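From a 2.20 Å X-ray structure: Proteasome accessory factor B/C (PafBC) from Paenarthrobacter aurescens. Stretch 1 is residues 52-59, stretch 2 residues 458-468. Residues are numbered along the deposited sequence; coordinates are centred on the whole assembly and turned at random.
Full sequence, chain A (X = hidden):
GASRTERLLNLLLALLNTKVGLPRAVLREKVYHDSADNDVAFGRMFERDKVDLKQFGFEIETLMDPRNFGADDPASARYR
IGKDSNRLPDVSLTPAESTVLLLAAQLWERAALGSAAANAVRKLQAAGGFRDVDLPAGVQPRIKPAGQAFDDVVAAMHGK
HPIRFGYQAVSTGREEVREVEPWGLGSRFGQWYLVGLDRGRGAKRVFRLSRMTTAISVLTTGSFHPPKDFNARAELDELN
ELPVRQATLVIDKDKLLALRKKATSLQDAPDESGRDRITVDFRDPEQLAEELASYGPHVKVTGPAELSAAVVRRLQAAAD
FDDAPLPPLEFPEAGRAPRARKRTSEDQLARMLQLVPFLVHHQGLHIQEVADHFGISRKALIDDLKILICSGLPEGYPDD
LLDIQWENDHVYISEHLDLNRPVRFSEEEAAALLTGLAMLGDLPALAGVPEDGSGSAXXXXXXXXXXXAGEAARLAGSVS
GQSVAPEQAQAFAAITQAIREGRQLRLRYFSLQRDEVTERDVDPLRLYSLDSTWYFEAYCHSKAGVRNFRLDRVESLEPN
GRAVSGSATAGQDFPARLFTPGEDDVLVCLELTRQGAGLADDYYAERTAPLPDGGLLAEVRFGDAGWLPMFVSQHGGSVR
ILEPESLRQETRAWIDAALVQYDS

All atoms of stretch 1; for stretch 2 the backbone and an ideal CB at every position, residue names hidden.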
ATOM      1  N   ASP A  52       4.037 -20.166  24.250  1.00 58.43           N
ATOM      2  CA  ASP A  52       4.129 -18.910  23.496  1.00 59.56           C
ATOM      3  C   ASP A  52       3.255 -18.953  22.236  1.00 55.09           C
ATOM      4  O   ASP A  52       2.550 -17.985  21.936  1.00 50.21           O
ATOM      5  CB  ASP A  52       5.595 -18.610  23.162  1.00 67.73           C
ATOM      6  CG  ASP A  52       6.437 -18.220  24.416  1.00 74.69           C
ATOM      7  OD1 ASP A  52       5.877 -17.992  25.502  1.00 75.25           O
ATOM      8  OD2 ASP A  52       7.689 -18.198  24.314  1.00 78.20           O
ATOM      9  N   LEU A  53       3.268 -20.076  21.488  1.00 55.08           N
ATOM     10  CA  LEU A  53       2.406 -20.175  20.309  1.00 52.52           C
ATOM     11  C   LEU A  53       0.926 -20.017  20.668  1.00 53.54           C
ATOM     12  O   LEU A  53       0.169 -19.381  19.927  1.00 51.70           O
ATOM     13  CB  LEU A  53       2.634 -21.517  19.601  1.00 52.43           C
ATOM     14  CG  LEU A  53       3.847 -21.546  18.689  1.00 51.82           C
ATOM     15  CD1 LEU A  53       3.895 -22.833  17.912  1.00 53.26           C
ATOM     16  CD2 LEU A  53       3.791 -20.333  17.748  1.00 46.08           C
ATOM     17  N   LYS A  54       0.491 -20.577  21.807  1.00 58.59           N
ATOM     18  CA  LYS A  54      -0.914 -20.437  22.200  1.00 64.37           C
ATOM     19  C   LYS A  54      -1.304 -18.971  22.363  1.00 67.55           C
ATOM     20  O   LYS A  54      -2.402 -18.563  21.956  1.00 68.69           O
ATOM     21  CB  LYS A  54      -1.194 -21.261  23.462  1.00 71.19           C
ATOM     22  CG  LYS A  54      -2.688 -21.332  23.814  1.00 76.55           C
ATOM     23  CD  LYS A  54      -2.988 -22.156  25.072  1.00 83.78           C
ATOM     24  CE  LYS A  54      -3.077 -23.638  24.695  1.00 89.67           C
ATOM     25  NZ  LYS A  54      -4.145 -24.355  25.466  1.00 96.15           N
ATOM     26  N   GLN A  55      -0.389 -18.145  22.889  1.00 70.39           N
ATOM     27  CA  GLN A  55      -0.660 -16.717  23.057  1.00 71.64           C
ATOM     28  C   GLN A  55      -0.739 -15.986  21.718  1.00 68.78           C
ATOM     29  O   GLN A  55      -1.373 -14.922  21.629  1.00 68.04           O
ATOM     30  CB  GLN A  55       0.430 -16.073  23.925  1.00 80.23           C
ATOM     31  CG  GLN A  55       0.196 -16.094  25.433  1.00 92.58           C
ATOM     32  CD  GLN A  55      -0.646 -14.908  25.928  1.00 99.21           C
ATOM     33  OE1 GLN A  55      -0.792 -13.885  25.240  1.00 99.69           O
ATOM     34  NE2 GLN A  55      -1.199 -15.044  27.129  1.00103.53           N
ATOM     35  N   PHE A  56      -0.142 -16.531  20.660  1.00 61.72           N
ATOM     36  CA  PHE A  56      -0.389 -15.955  19.351  1.00 54.44           C
ATOM     37  C   PHE A  56      -1.629 -16.513  18.691  1.00 55.64           C
ATOM     38  O   PHE A  56      -1.850 -16.221  17.510  1.00 56.27           O
ATOM     39  CB  PHE A  56       0.820 -16.138  18.419  1.00 54.01           C
ATOM     40  CG  PHE A  56       2.031 -15.430  18.894  1.00 55.19           C
ATOM     41  CD1 PHE A  56       2.069 -14.035  18.881  1.00 55.98           C
ATOM     42  CD2 PHE A  56       3.123 -16.129  19.353  1.00 56.22           C
ATOM     43  CE1 PHE A  56       3.203 -13.349  19.349  1.00 58.67           C
ATOM     44  CE2 PHE A  56       4.256 -15.467  19.799  1.00 60.86           C
ATOM     45  CZ  PHE A  56       4.309 -14.072  19.799  1.00 60.33           C
ATOM     46  N   GLY A  57      -2.424 -17.327  19.411  1.00 58.63           N
ATOM     47  CA  GLY A  57      -3.689 -17.840  18.901  1.00 58.89           C
ATOM     48  C   GLY A  57      -3.653 -19.212  18.244  1.00 57.62           C
ATOM     49  O   GLY A  57      -4.590 -19.549  17.506  1.00 56.12           O
ATOM     50  N   PHE A  58      -2.584 -19.988  18.446  1.00 55.31           N
ATOM     51  CA  PHE A  58      -2.413 -21.319  17.869  1.00 54.56           C
ATOM     52  C   PHE A  58      -2.486 -22.370  18.970  1.00 64.14           C
ATOM     53  O   PHE A  58      -1.673 -22.362  19.897  1.00 69.14           O
ATOM     54  CB  PHE A  58      -1.091 -21.446  17.121  1.00 48.30           C
ATOM     55  CG  PHE A  58      -0.968 -20.484  15.987  1.00 50.69           C
ATOM     56  CD1 PHE A  58      -1.693 -20.680  14.833  1.00 49.35           C
ATOM     57  CD2 PHE A  58      -0.125 -19.374  16.079  1.00 47.89           C
ATOM     58  CE1 PHE A  58      -1.625 -19.755  13.789  1.00 50.45           C
ATOM     59  CE2 PHE A  58      -0.035 -18.462  15.028  1.00 45.92           C
ATOM     60  CZ  PHE A  58      -0.784 -18.652  13.892  1.00 46.85           C
ATOM     61  N   GLU A  59      -3.468 -23.251  18.893  1.00 67.38           N
ATOM     62  CA  GLU A  59      -3.610 -24.304  19.892  1.00 73.47           C
ATOM     63  C   GLU A  59      -2.992 -25.597  19.363  1.00 67.94           C
ATOM     64  O   GLU A  59      -3.434 -26.153  18.348  1.00 64.07           O
ATOM     65  CB  GLU A  59      -5.063 -24.524  20.316  1.00 86.32           C
ATOM     66  CG  GLU A  59      -6.137 -24.545  19.211  1.00 95.27           C
ATOM     67  CD  GLU A  59      -7.571 -24.774  19.778  1.00104.53           C
ATOM     68  OE1 GLU A  59      -7.693 -25.465  20.827  1.00106.63           O
ATOM     69  OE2 GLU A  59      -8.563 -24.267  19.189  1.00106.66           O
ATOM     70  N   UNK A 458       4.737  -6.063  14.990  1.00 45.00           N
ATOM     71  CA  UNK A 458       5.277  -6.607  13.757  1.00 44.87           C
ATOM     72  C   UNK A 458       5.520  -8.101  13.913  1.00 43.42           C
ATOM     73  O   UNK A 458       5.141  -8.894  13.053  1.00 43.70           O
ATOM     74  CB  UNK A 458       6.570  -5.888  13.367  1.00 44.87           C
ATOM     75  N   UNK A 459       6.142  -8.497  15.013  1.00 43.47           N
ATOM     76  CA  UNK A 459       6.445  -9.909  15.229  1.00 48.19           C
ATOM     77  C   UNK A 459       5.163 -10.739  15.314  1.00 45.97           C
ATOM     78  O   UNK A 459       5.060 -11.825  14.721  1.00 44.53           O
ATOM     79  CB  UNK A 459       7.273 -10.085  16.503  1.00 48.19           C
ATOM     80  N   UNK A 460       4.180 -10.256  16.073  1.00 41.96           N
ATOM     81  CA  UNK A 460       3.004 -11.080  16.285  1.00 46.07           C
ATOM     82  C   UNK A 460       2.177 -11.214  15.013  1.00 40.54           C
ATOM     83  O   UNK A 460       1.633 -12.291  14.753  1.00 38.94           O
ATOM     84  CB  UNK A 460       2.147 -10.496  17.410  1.00 46.07           C
ATOM     85  N   UNK A 461       2.036 -10.139  14.229  1.00 38.11           N
ATOM     86  CA  UNK A 461       1.247 -10.257  13.006  1.00 38.32           C
ATOM     87  C   UNK A 461       2.001 -11.118  11.981  1.00 38.85           C
ATOM     88  O   UNK A 461       1.365 -11.846  11.206  1.00 36.25           O
ATOM     89  CB  UNK A 461       0.940  -8.874  12.428  1.00 38.32           C
ATOM     90  N   UNK A 462       3.345 -11.147  12.042  1.00 38.16           N
ATOM     91  CA  UNK A 462       4.118 -12.031  11.159  1.00 39.53           C
ATOM     92  C   UNK A 462       3.840 -13.508  11.465  1.00 40.30           C
ATOM     93  O   UNK A 462       3.586 -14.299  10.555  1.00 42.03           O
ATOM     94  CB  UNK A 462       5.614 -11.742  11.299  1.00 39.53           C
ATOM     95  N   UNK A 463       3.818 -13.870  12.742  1.00 37.92           N
ATOM     96  CA  UNK A 463       3.524 -15.236  13.152  1.00 41.74           C
ATOM     97  C   UNK A 463       2.095 -15.603  12.741  1.00 44.82           C
ATOM     98  O   UNK A 463       1.849 -16.670  12.176  1.00 45.95           O
ATOM     99  CB  UNK A 463       3.712 -15.399  14.662  1.00 41.74           C
ATOM    100  N   UNK A 464       1.126 -14.724  13.018  1.00 43.19           N
ATOM    101  CA  UNK A 464      -0.263 -15.036  12.676  1.00 42.03           C
ATOM    102  C   UNK A 464      -0.453 -15.207  11.171  1.00 41.07           C
ATOM    103  O   UNK A 464      -1.075 -16.176  10.722  1.00 38.36           O
ATOM    104  CB  UNK A 464      -1.192 -13.936  13.194  1.00 42.03           C
ATOM    105  N   UNK A 465       0.135 -14.321  10.367  1.00 39.11           N
ATOM    106  CA  UNK A 465      -0.019 -14.463   8.923  1.00 37.59           C
ATOM    107  C   UNK A 465       0.738 -15.675   8.399  1.00 41.14           C
ATOM    108  O   UNK A 465       0.354 -16.228   7.361  1.00 42.55           O
ATOM    109  CB  UNK A 465       0.463 -13.198   8.211  1.00 37.59           C
ATOM    110  N   UNK A 466       1.821 -16.081   9.086  1.00 38.57           N
ATOM    111  CA  UNK A 466       2.528 -17.304   8.715  1.00 42.88           C
ATOM    112  C   UNK A 466       1.603 -18.515   8.821  1.00 47.67           C
ATOM    113  O   UNK A 466       1.616 -19.395   7.956  1.00 48.29           O
ATOM    114  CB  UNK A 466       3.760 -17.499   9.600  1.00 42.88           C
ATOM    115  N   UNK A 467       0.785 -18.566   9.867  1.00 47.77           N
ATOM    116  CA  UNK A 467      -0.172 -19.645  10.000  1.00 47.95           C
ATOM    117  C   UNK A 467      -1.213 -19.615   8.902  1.00 50.54           C
ATOM    118  O   UNK A 467      -1.721 -20.659   8.500  1.00 50.76           O
ATOM    119  CB  UNK A 467      -0.854 -19.580  11.368  1.00 47.95           C
ATOM    120  N   UNK A 468      -1.502 -18.423   8.364  1.00 46.79           N
ATOM    121  CA  UNK A 468      -2.483 -18.322   7.305  1.00 45.83           C
ATOM    122  C   UNK A 468      -1.891 -18.644   5.947  1.00 47.30           C
ATOM    123  O   UNK A 468      -2.618 -19.086   5.060  1.00 51.37           O
ATOM    124  CB  UNK A 468      -3.094 -16.920   7.288  1.00 45.83           C
TER

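Stretch 2 is helical throughout, and it packs on the turn that follows the helix of stretch 1. Two aromatic rings, Phe 56 and Phe 58, do most of the reaching. No hydrogen bond crosses between the stretches, so shape and apolar contact must guide the reading.

Position 458 lies out of reach of stretch 1, which therefore sets no preference. The residue is Leu 458.

At position 459 CA-to-CB points sideways, and no atom of stretch 1 lies within 5.5 Å of the ideal CB. A short side chain would make no contact; a long one, polar or apolar, could reach the tip of Phe 56. The residue is Glu 459. Its extended chain (chi1 and chi2 both t) brings OE1 to 4.2 Å from Phe 56 CZ. Both carboxylate oxygens are hydrogen-bonded elsewhere in the structure.

Position 460 is tighter. Its ideal CB is already 3.6 Å from Phe 56 CE1, near the edge of the ring. Small residues such as alanine, serine or cysteine suit it; a larger one would have to turn away from the ring. The residue is Ser 460. Its CB keeps that distance, and OG hydrogen-bonds elsewhere in the structure.

Position 461 points away from stretch 1, and position 462 is out of reach, so many residues would serve. They are Val 461 and Thr 462. Thr 462 OG1 donates to Leu 458 O at 2.7 Å, one turn back in the helix.

Position 463 points toward stretch 1. Its ideal CB is 4.6 Å from Phe 56 CG and 4.9 Å from Phe 58 CE2, with Leu 53 also nearby. This apolar setting offers no charge to pair with and suits isoleucine, leucine, valine or methionine. The residue is Ile 463. Its CD1 lies over one face of Phe 56, 3.8 Å from the ring centroid, in a CH-pi contact. The other branch, CG2, is 3.8 Å from Phe 58 CE2 and 4.4 Å from Leu 53 CD2.

At position 464 CA-to-CB points sideways. The ideal CB is 4.8 Å from Phe 58 CZ and 4.9 Å from Phe 56 O. A long, flexible chain could run past this carbonyl, so lysine, arginine, glutamine or methionine are plausible. The residue is Lys 464, fully extended beyond chi1. Its CE passes 3.7 Å from Phe 56 O, and NZ is hydrogen-bonded elsewhere in the structure.

Position 465 points away and position 466 sideways, both without contact, so the choice is open. They are Leu 465 and Thr 466. Thr 466 OG1 donates to Thr 462 O at 2.7 Å.

Position 467 is the most restrictive. Its ideal CB would lie 2.5 Å from Phe 58 CE1, a clash. Its backbone angles are ordinary helical ones, so the ring, not the backbone, calls for glycine. The residue is Gly 467, whose CA is 4.1 Å from Phe 58 CE1.

Position 468 points sideways, with no contact and no clear preference. The residue is Ala 468.

Stretch 2 (458-468) LESVTIKLTGA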
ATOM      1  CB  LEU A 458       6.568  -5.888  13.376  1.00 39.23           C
ATOM      2  CG  LEU A 458       7.254  -6.578  12.198  1.00 42.91           C
ATOM      3  CD1 LEU A 458       6.359  -6.433  10.897  1.00 37.67           C
ATOM      4  CD2 LEU A 458       8.663  -5.976  11.962  1.00 46.23           C
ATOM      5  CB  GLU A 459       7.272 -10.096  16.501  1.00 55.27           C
ATOM      6  CG  GLU A 459       7.518 -11.576  16.799  1.00 63.69           C
ATOM      7  CD  GLU A 459       7.904 -11.878  18.258  1.00 70.77           C
ATOM      8  OE1 GLU A 459       7.315 -11.271  19.189  1.00 66.04           O
ATOM      9  OE2 GLU A 459       8.770 -12.756  18.471  1.00 79.47           O
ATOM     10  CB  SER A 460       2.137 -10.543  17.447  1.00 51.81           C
ATOM     11  OG  SER A 460       1.439  -9.356  17.115  1.00 54.33           O
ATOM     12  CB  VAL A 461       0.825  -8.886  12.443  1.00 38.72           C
ATOM     13  CG1 VAL A 461       1.973  -8.178  11.753  1.00 37.61           C
ATOM     14  CG2 VAL A 461      -0.325  -9.042  11.482  1.00 39.97           C
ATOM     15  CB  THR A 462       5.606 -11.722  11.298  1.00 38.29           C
ATOM     16  OG1 THR A 462       5.804 -10.373  10.865  1.00 39.86           O
ATOM     17  CG2 THR A 462       6.502 -12.718  10.461  1.00 35.21           C
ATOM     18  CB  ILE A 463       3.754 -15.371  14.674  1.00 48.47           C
ATOM     19  CG1 ILE A 463       5.225 -15.096  14.967  1.00 52.88           C
ATOM     20  CG2 ILE A 463       3.413 -16.763  15.220  1.00 51.40           C
ATOM     21  CD1 ILE A 463       5.587 -15.065  16.466  1.00 55.72           C
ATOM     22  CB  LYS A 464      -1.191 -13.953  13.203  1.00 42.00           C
ATOM     23  CG  LYS A 464      -1.187 -13.852  14.704  1.00 44.03           C
ATOM     24  CD  LYS A 464      -2.059 -12.682  15.173  1.00 46.69           C
ATOM     25  CE  LYS A 464      -2.183 -12.652  16.713  1.00 48.30           C
ATOM     26  NZ  LYS A 464      -3.152 -11.581  17.040  1.00 50.50           N
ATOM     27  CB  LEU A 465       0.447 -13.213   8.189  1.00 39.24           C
ATOM     28  CG  LEU A 465      -0.588 -12.110   7.956  1.00 40.50           C
ATOM     29  CD1 LEU A 465      -1.483 -12.519   6.824  1.00 47.34           C
ATOM     30  CD2 LEU A 465      -1.425 -11.956   9.193  1.00 39.88           C
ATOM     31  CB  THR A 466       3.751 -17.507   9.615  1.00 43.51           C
ATOM     32  OG1 THR A 466       4.708 -16.463   9.398  1.00 38.26           O
ATOM     33  CG2 THR A 466       4.444 -18.868   9.359  1.00 40.39           C
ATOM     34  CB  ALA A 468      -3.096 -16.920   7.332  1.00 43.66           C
TER
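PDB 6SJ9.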